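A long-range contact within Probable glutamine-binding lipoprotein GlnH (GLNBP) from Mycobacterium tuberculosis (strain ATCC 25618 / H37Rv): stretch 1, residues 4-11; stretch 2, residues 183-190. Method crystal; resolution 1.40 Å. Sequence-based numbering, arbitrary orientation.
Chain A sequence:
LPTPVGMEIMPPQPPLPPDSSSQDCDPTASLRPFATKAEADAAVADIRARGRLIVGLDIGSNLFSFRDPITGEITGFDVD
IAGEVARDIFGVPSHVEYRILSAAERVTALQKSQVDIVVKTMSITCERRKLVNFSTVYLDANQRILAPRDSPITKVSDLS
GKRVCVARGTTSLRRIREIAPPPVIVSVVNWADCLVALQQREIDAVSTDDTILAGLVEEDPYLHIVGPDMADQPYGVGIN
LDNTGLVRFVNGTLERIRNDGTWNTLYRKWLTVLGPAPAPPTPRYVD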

# COMPACT_ATOMS: atom_id res chain seq x y z
N PRO A 4 -21.39 3.07 -2.70
CA PRO A 4 -20.14 3.83 -2.65
C PRO A 4 -20.04 4.75 -3.87
O PRO A 4 -20.17 4.30 -5.01
CB PRO A 4 -19.06 2.75 -2.67
CG PRO A 4 -19.69 1.59 -3.34
CD PRO A 4 -21.17 1.66 -3.05
N VAL A 5 -19.84 6.04 -3.61
CA VAL A 5 -19.73 7.00 -4.69
C VAL A 5 -18.44 6.76 -5.47
O VAL A 5 -17.39 6.48 -4.89
CB VAL A 5 -19.81 8.44 -4.13
CG1 VAL A 5 -19.47 9.46 -5.20
CG2 VAL A 5 -21.19 8.69 -3.54
N GLY A 6 -18.54 6.83 -6.79
CA GLY A 6 -17.38 6.73 -7.65
C GLY A 6 -17.21 5.41 -8.37
O GLY A 6 -16.13 5.17 -8.92
N MET A 7 -18.23 4.57 -8.41
CA MET A 7 -18.13 3.27 -9.06
C MET A 7 -18.30 3.42 -10.57
O MET A 7 -19.27 4.02 -11.04
CB MET A 7 -19.21 2.35 -8.50
CG MET A 7 -19.25 0.94 -9.06
SD MET A 7 -20.53 -0.01 -8.20
CE MET A 7 -19.95 0.20 -6.52
N GLU A 8 -17.37 2.85 -11.33
CA GLU A 8 -17.37 2.98 -12.78
C GLU A 8 -17.13 1.62 -13.41
O GLU A 8 -16.14 0.96 -13.09
CB GLU A 8 -16.25 3.94 -13.23
CG GLU A 8 -16.31 5.30 -12.58
CD GLU A 8 -15.06 6.12 -12.81
OE1 GLU A 8 -14.26 5.77 -13.70
OE2 GLU A 8 -14.88 7.11 -12.08
N ILE A 9 -18.01 1.22 -14.31
CA ILE A 9 -17.72 0.08 -15.19
C ILE A 9 -16.84 0.58 -16.33
O ILE A 9 -17.26 1.40 -17.15
CB ILE A 9 -19.02 -0.56 -15.69
CG1 ILE A 9 -19.93 -0.95 -14.52
CG2 ILE A 9 -18.70 -1.77 -16.57
CD1 ILE A 9 -21.38 -1.24 -14.92
N MET A 10 -15.60 0.08 -16.39
CA MET A 10 -14.64 0.60 -17.34
C MET A 10 -14.96 0.12 -18.76
O MET A 10 -15.58 -0.93 -18.94
CB MET A 10 -13.24 0.16 -16.93
CG MET A 10 -12.72 0.90 -15.71
SD MET A 10 -11.06 0.43 -15.19
CE MET A 10 -10.45 -0.44 -16.62
N PRO A 11 -14.56 0.87 -19.79
CA PRO A 11 -14.85 0.45 -21.18
C PRO A 11 -14.08 -0.82 -21.50
O PRO A 11 -12.95 -0.99 -21.04
CB PRO A 11 -14.34 1.62 -22.04
CG PRO A 11 -13.76 2.61 -21.13
CD PRO A 11 -13.76 2.10 -19.72
N PRO A 183 -11.92 -9.62 -17.63
CA PRO A 183 -13.08 -9.46 -16.77
C PRO A 183 -13.85 -8.22 -17.19
O PRO A 183 -13.37 -7.39 -17.96
CB PRO A 183 -12.47 -9.25 -15.38
CG PRO A 183 -10.99 -9.44 -15.53
CD PRO A 183 -10.67 -9.21 -16.96
N VAL A 184 -15.06 -8.10 -16.66
CA VAL A 184 -15.73 -6.81 -16.59
C VAL A 184 -15.08 -6.05 -15.44
O VAL A 184 -15.16 -6.48 -14.28
CB VAL A 184 -17.23 -6.98 -16.36
CG1 VAL A 184 -17.88 -5.64 -16.09
CG2 VAL A 184 -17.87 -7.69 -17.55
N ILE A 185 -14.42 -4.94 -15.73
CA ILE A 185 -13.64 -4.25 -14.71
C ILE A 185 -14.46 -3.12 -14.13
O ILE A 185 -14.89 -2.21 -14.86
CB ILE A 185 -12.29 -3.75 -15.26
CG1 ILE A 185 -11.50 -4.92 -15.87
CG2 ILE A 185 -11.50 -3.07 -14.14
CD1 ILE A 185 -10.16 -4.50 -16.50
N VAL A 186 -14.69 -3.18 -12.82
CA VAL A 186 -15.42 -2.17 -12.07
C VAL A 186 -14.42 -1.45 -11.19
O VAL A 186 -13.74 -2.09 -10.37
CB VAL A 186 -16.53 -2.82 -11.23
CG1 VAL A 186 -17.27 -1.75 -10.41
CG2 VAL A 186 -17.49 -3.60 -12.11
N SER A 187 -14.28 -0.14 -11.36
CA SER A 187 -13.29 0.60 -10.58
C SER A 187 -13.98 1.51 -9.57
O SER A 187 -15.11 1.96 -9.79
CB SER A 187 -12.30 1.36 -11.47
OG SER A 187 -12.88 2.50 -12.09
N VAL A 188 -13.29 1.75 -8.46
CA VAL A 188 -13.80 2.53 -7.33
C VAL A 188 -12.68 3.42 -6.80
O VAL A 188 -11.53 3.34 -7.22
CB VAL A 188 -14.35 1.63 -6.21
CG1 VAL A 188 -15.57 0.84 -6.70
CG2 VAL A 188 -13.24 0.72 -5.69
N VAL A 189 -13.04 4.27 -5.83
CA VAL A 189 -12.04 5.15 -5.21
C VAL A 189 -11.11 4.38 -4.29
O VAL A 189 -9.89 4.54 -4.32
CB VAL A 189 -12.72 6.32 -4.47
CG1 VAL A 189 -11.66 7.16 -3.75
CG2 VAL A 189 -13.50 7.17 -5.44
N ASN A 190 -11.68 3.54 -3.41
CA ASN A 190 -10.85 2.86 -2.43
C ASN A 190 -11.34 1.43 -2.22
O ASN A 190 -12.43 1.05 -2.65
CB ASN A 190 -10.70 3.66 -1.12
CG ASN A 190 -12.00 3.83 -0.39
OD1 ASN A 190 -12.69 2.85 -0.09
ND2 ASN A 190 -12.37 5.07 -0.11
O HOH W 1 -15.96 4.44 -5.44
O HOH W 2 -15.21 -3.57 -18.34

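Although at least 175 residues separate them in sequence, the two stretches lie side by side as antiparallel strands, burying about 500 Å² between them. Residues 184-188 form the longer strand, and Glu-8 and Ile-9 add a short one along its edge.

Pro-183, just before the strand, makes no contact. Val-184 begins the packing through its side chain: its CG1 lies 4.0 Å from Ile-9 CG2, an apolar pairing between two beta-branched residues, a type well suited to extended backbone.

Ile-185 bonds through its backbone and packs through its side chain. Its carbonyl accepts a hydrogen bond from the partner stretch, Met-10 N to Ile-185 O, 2.8 Å and nearly straight at 170°. Its own amide is reached through water 2, which accepts from Ile-185 N at 3.1 Å and donates to Met-10 O at 2.7 Å, so the ladder continues with a water in place of a direct bond. Beside this, Met-10 SD rests 3.7 Å from Ile-185 CG2; the long, unbranched methionine reaches across to cover the buried isoleucine.

Val-186 faces Ile-9 in a non-hydrogen-bonded pair, their CA atoms 4.5 Å apart. Both side chains emerge on the same face of the sheet, where Ile-9 CG1 approaches Val-186 CG2 at 4.3 Å. The other methyl of the valine, CG1, meets Met-7 CG at 3.6 Å, so the two branches serve different neighbours. The backbone contributes a CA-H...O contact, Val-186 CA to Glu-8 O at 3.4 Å.

Ser-187 and Glu-8 form the hydrogen-bonded pair. Ser-187 N donates to Glu-8 O at 2.8 Å, and Glu-8 N donates to Ser-187 O at 2.9 Å, closing a ring between the strands. Ser-187 O also receives a CA-H...O contact from Met-7 CA at 3.4 Å. On the face shared by these two side chains, Ser-187 OG lies 4.0 Å from Met-10 CG and 3.8 Å from Glu-8 CB; that hydroxyl is satisfied elsewhere in the structure.

Val-188 ends the strand with an apolar contact, its CG1 4.3 Å from Met-7 CB. At Val-189 the direct bonding gives way to water 1, which accepts from Val-189 N at 3.0 Å and donates to Val-5 O at 2.6 Å. Gly-6 fits here because a CB would come within 3.0 Å of Val-189 CG2, and its phi of 104° would also jam that carbon against the preceding carbonyl. Asn-190 lies beyond the contact and caps the helix that follows.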